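Local coordinates for Alpha/beta hydrolase fold protein (Nakamurella multipartita, PDB 4Y7D) that probably acts as a hydrolase, as its alpha/beta hydrolase fold suggests, at residues S78-T81 with P82-A86; Q160-A163 with A164-E168; D223-Q226 with F227-D231. All blocks are in the same frame, centred on the assembly; numbering follows the deposited sequence.

Interaction 1: residues S78-T81 with P82-A86; sequences SGVT and PDEQA
Two flat groups, the Glu84 carboxylate and the Gln85 amide, reach back from the first turn of a helix to the loop that leads into it. The carboxylate is met from above its plane, at a slant: Thr81 N donates to Glu84 OE1 at 3.0 Å, almost straight at 171° but 35° out of the carboxylate plane. The same oxygen receives a weak bond from Val80 N. The amide meets its acceptor nearly in plane: Gln85 NE2 donates to Gly79 O at 2.9 Å.

Glu84 can do this because chi1 (-67°) sets CG beside the backbone N, opposite the carbonyl carbon, and the chain runs extended from there back to the loop, passing Thr81 OG1 at 3.2 Å from CG. In return Thr81 OG1, the N-cap side chain, takes Glu84 N at 3.0 Å. This reciprocal exchange is a capping box, the textbook way to satisfy amides at a helix start. The first backbone bond of the helix follows, Gln85 N to Thr81 O at 2.8 Å. Gly79, with no side chain, comes close to the helix, its CA 3.8 Å from Glu84 CB, while one water lies within hydrogen-bonding reach of both Ser78 O and Glu84 O. The partial positive charge of the helix start would probably help hold the carboxylate in place.

The far end of the Gln85 amide is held by Arg68 NH2 at OE1, and Asp83 turns away to salt bridges with Arg115 and Arg119 of helix 110-119. Pro82 and Ala86 also pack on that helix, and Val80 and Thr81 meet helix 217-227. The box thus opens helix 82-95, the connection between sheet strands 62-66 and 101-106.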
loop_
_atom_site.group_PDB
_atom_site.type_symbol
_atom_site.label_atom_id
_atom_site.label_comp_id
_atom_site.label_asym_id
_atom_site.label_seq_id
_atom_site.Cartn_x
_atom_site.Cartn_y
_atom_site.Cartn_z
ATOM N N SER A 78 -6.174 16.390 8.854
ATOM C CA SER A 78 -4.759 16.194 9.136
ATOM C C SER A 78 -3.887 16.178 7.861
ATOM O O SER A 78 -2.645 16.228 7.940
ATOM C CB SER A 78 -4.575 14.922 9.943
ATOM O OG SER A 78 -5.058 15.132 11.243
ATOM N N GLY A 79 -4.531 16.066 6.687
ATOM C CA GLY A 79 -3.804 16.197 5.436
ATOM C C GLY A 79 -4.617 15.721 4.240
ATOM O O GLY A 79 -4.824 14.526 4.055
ATOM N N VAL A 80 -5.089 16.674 3.440
ATOM C CA VAL A 80 -5.840 16.340 2.248
ATOM C C VAL A 80 -4.994 15.971 1.038
ATOM O O VAL A 80 -5.186 14.902 0.405
ATOM C CB VAL A 80 -6.781 17.548 1.935
ATOM C CG1 VAL A 80 -7.377 17.480 0.555
ATOM C CG2 VAL A 80 -7.842 17.653 3.036
ATOM N N THR A 81 -4.015 16.805 0.682
ATOM C CA THR A 81 -3.213 16.572 -0.503
ATOM C C THR A 81 -2.098 15.556 -0.234
ATOM O O THR A 81 -1.718 15.384 0.935
ATOM C CB THR A 81 -2.561 17.857 -1.078
ATOM O OG1 THR A 81 -1.537 18.332 -0.197
ATOM C CG2 THR A 81 -3.595 18.949 -1.317
ATOM N N PRO A 82 -1.555 14.927 -1.300
ATOM C CA PRO A 82 -0.399 14.070 -1.087
ATOM C C PRO A 82 0.728 14.793 -0.338
ATOM O O PRO A 82 1.369 14.171 0.569
ATOM C CB PRO A 82 0.001 13.622 -2.512
ATOM C CG PRO A 82 -1.315 13.633 -3.225
ATOM C CD PRO A 82 -2.096 14.755 -2.672
ATOM N N ASP A 83 0.969 16.058 -0.699
ATOM C CA ASP A 83 2.012 16.836 -0.036
ATOM C C ASP A 83 1.716 17.091 1.442
ATOM O O ASP A 83 2.640 16.996 2.279
ATOM C CB ASP A 83 2.261 18.155 -0.739
ATOM C CG ASP A 83 3.582 18.759 -0.353
ATOM O OD1 ASP A 83 4.658 18.193 -0.714
ATOM O OD2 ASP A 83 3.541 19.795 0.314
ATOM N N GLU A 84 0.455 17.378 1.770
ATOM C CA GLU A 84 0.045 17.508 3.165
ATOM C C GLU A 84 0.146 16.175 3.952
ATOM O O GLU A 84 0.468 16.172 5.118
ATOM C CB GLU A 84 -1.360 18.058 3.278
ATOM C CG GLU A 84 -1.409 19.491 2.793
ATOM C CD GLU A 84 -2.811 20.037 2.540
ATOM O OE1 GLU A 84 -3.779 19.283 2.409
ATOM O OE2 GLU A 84 -2.906 21.255 2.488
ATOM N N GLN A 85 -0.172 15.055 3.302
ATOM C CA GLN A 85 0.009 13.765 3.947
ATOM C C GLN A 85 1.480 13.485 4.218
ATOM O O GLN A 85 1.803 13.000 5.302
ATOM C CB GLN A 85 -0.708 12.660 3.154
ATOM C CG GLN A 85 -2.207 12.906 3.179
ATOM C CD GLN A 85 -3.081 11.833 2.579
ATOM O OE1 GLN A 85 -2.600 10.770 2.173
ATOM N NE2 GLN A 85 -4.413 12.091 2.578
ATOM N N ALA A 86 2.371 13.803 3.273
ATOM C CA ALA A 86 3.817 13.726 3.533
ATOM C C ALA A 86 4.210 14.592 4.753
ATOM O O ALA A 86 5.008 14.155 5.617
ATOM C CB ALA A 86 4.591 14.175 2.336
HETATM O O HOH W 1 -0.581 17.816 7.075
#

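Interaction 2: residues Q160-A163 with A164-E168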
loop_
_atom_site.group_PDB
_atom_site.type_symbol
_atom_site.label_atom_id
_atom_site.label_comp_id
_atom_site.label_asym_id
_atom_site.label_seq_id
_atom_site.Cartn_x
_atom_site.Cartn_y
_atom_site.Cartn_z
ATOM N N GLN A 160 -16.685 -9.825 4.288
ATOM C CA GLN A 160 -16.289 -10.377 5.581
ATOM C C GLN A 160 -16.731 -11.818 5.731
ATOM O O GLN A 160 -15.950 -12.669 6.148
ATOM C CB GLN A 160 -16.857 -9.529 6.721
ATOM C CG GLN A 160 -16.272 -8.124 6.786
ATOM C CD GLN A 160 -17.045 -7.198 7.713
ATOM O OE1 GLN A 160 -18.097 -7.574 8.245
ATOM N NE2 GLN A 160 -16.532 -5.978 7.907
ATOM N N LEU A 161 -17.993 -12.092 5.380
ATOM C CA LEU A 161 -18.489 -13.472 5.396
ATOM C C LEU A 161 -17.725 -14.349 4.435
ATOM O O LEU A 161 -17.387 -15.476 4.755
ATOM C CB LEU A 161 -19.988 -13.544 5.057
ATOM C CG LEU A 161 -21.004 -13.042 6.070
ATOM C CD1 LEU A 161 -22.379 -13.589 5.703
ATOM C CD2 LEU A 161 -20.643 -13.478 7.492
HETATM N N MSE A 162 -17.418 -13.849 3.241
HETATM C CA MSE A 162 -16.684 -14.680 2.279
HETATM C C MSE A 162 -15.304 -15.010 2.813
HETATM O O MSE A 162 -14.830 -16.144 2.681
HETATM C CB MSE A 162 -16.625 -13.951 0.932
HETATM C CG MSE A 162 -17.970 -13.956 0.230
HETATM SE SE MSE A 162 -17.835 -12.961 -1.494
HETATM C CE MSE A 162 -16.743 -14.308 -2.414
ATOM N N ALA A 163 -14.650 -14.026 3.393
ATOM C CA ALA A 163 -13.295 -14.201 3.936
ATOM C C ALA A 163 -13.297 -15.217 5.043
ATOM O O ALA A 163 -12.364 -15.999 5.165
ATOM C CB ALA A 163 -12.727 -12.883 4.474
ATOM N N ALA A 164 -14.354 -15.202 5.850
ATOM C CA ALA A 164 -14.463 -16.124 6.996
ATOM C C ALA A 164 -14.849 -17.521 6.587
ATOM O O ALA A 164 -14.392 -18.514 7.185
ATOM C CB ALA A 164 -15.451 -15.585 8.017
ATOM N N HIS A 165 -15.710 -17.626 5.575
ATOM C CA HIS A 165 -16.381 -18.873 5.303
ATOM C C HIS A 165 -16.175 -19.495 3.931
ATOM O O HIS A 165 -16.373 -20.688 3.782
ATOM C CB HIS A 165 -17.868 -18.686 5.555
ATOM C CG HIS A 165 -18.178 -18.303 6.955
ATOM N ND1 HIS A 165 -18.019 -19.172 8.009
ATOM C CD2 HIS A 165 -18.616 -17.139 7.481
ATOM C CE1 HIS A 165 -18.365 -18.563 9.131
ATOM N NE2 HIS A 165 -18.730 -17.331 8.836
ATOM N N THR A 166 -15.818 -18.687 2.936
ATOM C CA THR A 166 -15.565 -19.181 1.560
ATOM C C THR A 166 -14.265 -18.554 1.068
ATOM O O THR A 166 -14.258 -17.749 0.101
ATOM C CB THR A 166 -16.741 -18.858 0.586
ATOM O OG1 THR A 166 -16.861 -17.429 0.387
ATOM C CG2 THR A 166 -18.030 -19.440 1.106
ATOM N N PRO A 167 -13.157 -18.827 1.794
ATOM C CA PRO A 167 -11.974 -18.037 1.510
ATOM C C PRO A 167 -11.436 -18.278 0.084
ATOM O O PRO A 167 -11.001 -17.305 -0.578
ATOM C CB PRO A 167 -10.988 -18.466 2.620
ATOM C CG PRO A 167 -11.505 -19.787 3.118
ATOM C CD PRO A 167 -12.984 -19.650 2.999
ATOM N N GLU A 168 -11.473 -19.524 -0.392
ATOM C CA GLU A 168 -10.951 -19.800 -1.745
ATOM C C GLU A 168 -11.691 -18.994 -2.817
ATOM O O GLU A 168 -11.075 -18.447 -3.749
ATOM C CB GLU A 168 -10.954 -21.291 -2.068
ATOM C CG GLU A 168 -10.329 -21.606 -3.420
ATOM C CD GLU A 168 -9.897 -23.054 -3.599
ATOM O OE1 GLU A 168 -9.732 -23.788 -2.600
ATOM O OE2 GLU A 168 -9.732 -23.465 -4.756
HETATM O O HOH W 2 -11.137 -17.861 6.373
#
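Thr166 N and His165 N close the last turn of helix 153-165, donating to Met162 O at 2.7 Å and to Leu161 O at 2.8 Å, after which Thr166 leaves helical backbone angles (phi -134°, psi 60°) and the chain turns into a second helix. His165 lies across its neighbour one turn back. Its ring presents an edge to Leu161 O, 3.4 Å from CD2, and the tip of Leu161 arrives obliquely, CD2 to His165 CD2 at 4.2 Å. Over one ring face stands Ala164 CB, displaced toward the rim.

The selenomethionine Met162 crosses Thr166, its CB 3.5 Å from the Thr166 OG1. With chi1 at 66° that hydroxyl swings back over the preceding turn, although any bond it makes to Met162 O is weak at best. This break between helices 153-165 and 167-177 belongs to the helical insert between strands 124-130 and 242-247, the place where alpha/beta hydrolases commonly carry their cap. Pro167 suits the junction: it has no backbone N-H, and an amide in the first turn of a helix has no acceptor within that helix; its ring rests near Ala163, CB to Ala163 O at 3.8 Å. A water also donates to that carbonyl oxygen. Toward helix 197-209, Ala163 and Gln160 touch Val208, and Pro167 touches Glu200 and Leu204.

Interaction 3: residues D223-Q226 with F227-D231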
loop_
_atom_site.group_PDB
_atom_site.type_symbol
_atom_site.label_atom_id
_atom_site.label_comp_id
_atom_site.label_asym_id
_atom_site.label_seq_id
_atom_site.Cartn_x
_atom_site.Cartn_y
_atom_site.Cartn_z
ATOM N N ASP A 223 -8.808 10.604 -2.023
ATOM C CA ASP A 223 -7.696 10.052 -2.832
ATOM C C ASP A 223 -8.072 10.101 -4.329
ATOM O O ASP A 223 -7.275 10.499 -5.191
ATOM C CB ASP A 223 -7.381 8.607 -2.462
ATOM C CG ASP A 223 -6.695 8.423 -1.140
ATOM O OD1 ASP A 223 -6.200 9.398 -0.525
ATOM O OD2 ASP A 223 -6.646 7.233 -0.697
HETATM N N MSE A 224 -9.292 9.718 -4.642
HETATM C CA MSE A 224 -9.691 9.707 -6.073
HETATM C C MSE A 224 -9.657 11.115 -6.618
HETATM O O MSE A 224 -9.246 11.365 -7.764
HETATM C CB MSE A 224 -11.068 9.037 -6.270
HETATM C CG MSE A 224 -11.001 7.558 -5.875
HETATM SE SE MSE A 224 -9.740 6.336 -6.810
HETATM C CE MSE A 224 -8.226 6.258 -5.584
ATOM N N ASP A 225 -10.106 12.080 -5.837
ATOM C CA ASP A 225 -10.090 13.443 -6.280
ATOM C C ASP A 225 -8.653 13.989 -6.416
ATOM O O ASP A 225 -8.299 14.633 -7.429
ATOM C CB ASP A 225 -10.893 14.316 -5.327
ATOM C CG ASP A 225 -10.756 15.751 -5.644
ATOM O OD1 ASP A 225 -10.990 16.119 -6.786
ATOM O OD2 ASP A 225 -10.423 16.542 -4.758
ATOM N N GLN A 226 -7.806 13.692 -5.430
ATOM C CA GLN A 226 -6.461 14.216 -5.448
ATOM C C GLN A 226 -5.618 13.573 -6.531
ATOM O O GLN A 226 -4.819 14.245 -7.165
ATOM C CB GLN A 226 -5.786 13.981 -4.088
ATOM C CG GLN A 226 -6.313 14.887 -2.971
ATOM C CD GLN A 226 -6.065 16.332 -3.290
ATOM O OE1 GLN A 226 -4.983 16.684 -3.703
ATOM N NE2 GLN A 226 -7.053 17.152 -3.164
ATOM N N PHE A 227 -5.753 12.265 -6.729
ATOM C CA PHE A 227 -4.894 11.602 -7.717
ATOM C C PHE A 227 -5.203 12.089 -9.124
ATOM O O PHE A 227 -4.305 12.135 -9.966
ATOM C CB PHE A 227 -5.012 10.070 -7.679
ATOM C CG PHE A 227 -4.642 9.435 -6.361
ATOM C CD1 PHE A 227 -4.062 10.156 -5.347
ATOM C CD2 PHE A 227 -4.868 8.108 -6.170
ATOM C CE1 PHE A 227 -3.721 9.555 -4.143
ATOM C CE2 PHE A 227 -4.568 7.500 -4.964
ATOM C CZ PHE A 227 -4.004 8.239 -3.960
ATOM N N ALA A 228 -6.461 12.452 -9.393
ATOM C CA ALA A 228 -6.856 13.028 -10.661
ATOM C C ALA A 228 -6.321 14.449 -10.901
ATOM O O ALA A 228 -6.431 14.983 -12.018
ATOM C CB ALA A 228 -8.397 13.024 -10.791
ATOM N N ARG A 229 -5.803 15.069 -9.843
ATOM C CA ARG A 229 -5.296 16.432 -9.909
ATOM C C ARG A 229 -3.771 16.552 -9.798
ATOM O O ARG A 229 -3.236 17.663 -9.864
ATOM C CB ARG A 229 -5.880 17.266 -8.762
ATOM C CG ARG A 229 -7.336 17.642 -8.887
ATOM C CD ARG A 229 -7.698 18.409 -7.609
ATOM N NE ARG A 229 -9.094 18.243 -7.245
ATOM C CZ ARG A 229 -10.114 18.935 -7.778
ATOM N NH1 ARG A 229 -9.902 19.845 -8.734
ATOM N NH2 ARG A 229 -11.370 18.708 -7.361
ATOM N N ILE A 230 -3.057 15.435 -9.675
ATOM C CA ILE A 230 -1.601 15.504 -9.586
ATOM C C ILE A 230 -0.990 16.220 -10.786
ATOM O O ILE A 230 -1.277 15.918 -11.948
ATOM C CB ILE A 230 -0.982 14.100 -9.430
ATOM C CG1 ILE A 230 -1.384 13.484 -8.110
ATOM C CG2 ILE A 230 0.540 14.155 -9.532
ATOM C CD1 ILE A 230 -1.105 11.984 -8.058
ATOM N N ASP A 231 -0.138 17.196 -10.495
ATOM C CA ASP A 231 0.614 17.933 -11.524
ATOM C C ASP A 231 1.920 17.165 -11.758
ATOM O O ASP A 231 2.076 16.456 -12.748
ATOM C CB ASP A 231 0.818 19.398 -11.011
ATOM C CG ASP A 231 -0.528 20.153 -10.844
ATOM O OD1 ASP A 231 -1.366 20.014 -11.749
ATOM O OD2 ASP A 231 -0.782 20.833 -9.799
#
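Asp225 OD1 is gripped twice by one guanidinium, by Arg229 NH2 at 2.7 Å and by Arg229 NE at 2.9 Å, in a salt bridge whose individual hydrogen bonds are bent and weak. The carboxylate plane stands 81° from that of the guanidinium, so the two groups do not pair as a flat, two-oxygen fork; OD2 adds a longer, weak bond to NE at the guanidinium edge. Asp225 reaches this position with CG anti to its backbone N (chi1 172°), while the extended Arg229 chain runs back over Asp225 O.

On another side of the same turn the Phe227 ring lies beneath the backbone: Asp223 O sits 3.1 Å above one face, toward the rim, and also accepts Phe227 N at 2.8 Å. Asp223 CB makes a CH-pi contact 4.1 Å from the ring centroid, and the Asp223 carboxylate runs almost parallel to the ring. Its OD2 is taken by Tyr71 OH, Arg68 NH1 and Ser42 OG, which should fix this buried acid firmly. The bent Met224 chain brings CE obliquely to the ring, 3.9 Å from CD2.

After Phe227 the four-residue pattern fades: Ala228 N to Met224 O is only weak, and Arg229 N turns to Gln226 O, three residues back. The Asp225-Arg229 pair has the i, i+4 spacing of helix salt bridges, here near the C-terminus of helix 217-227, before strand 242-247.

How the interactions relate
Along the chain the three contacts come in series, each at a helix end: interaction 1 starts helix 82-95, interaction 2 joins helices 153-165 and 167-177, and interaction 3 finishes helix 217-227. Interactions 1 and 3 are neighbours, with centres about 12 Å apart, and they touch where Gln226 packs on Val80, Thr81 and Pro82. Arg68 ties them further by binding both Gln85 and Asp223. Interaction 2 is remote, its centre about 35 Å from interaction 1 and 33 Å from interaction 3, on the opposite side of the chain's centre from interaction 1. Two of the helix ends thus pack against each other, while the probable cap has its own helix junction.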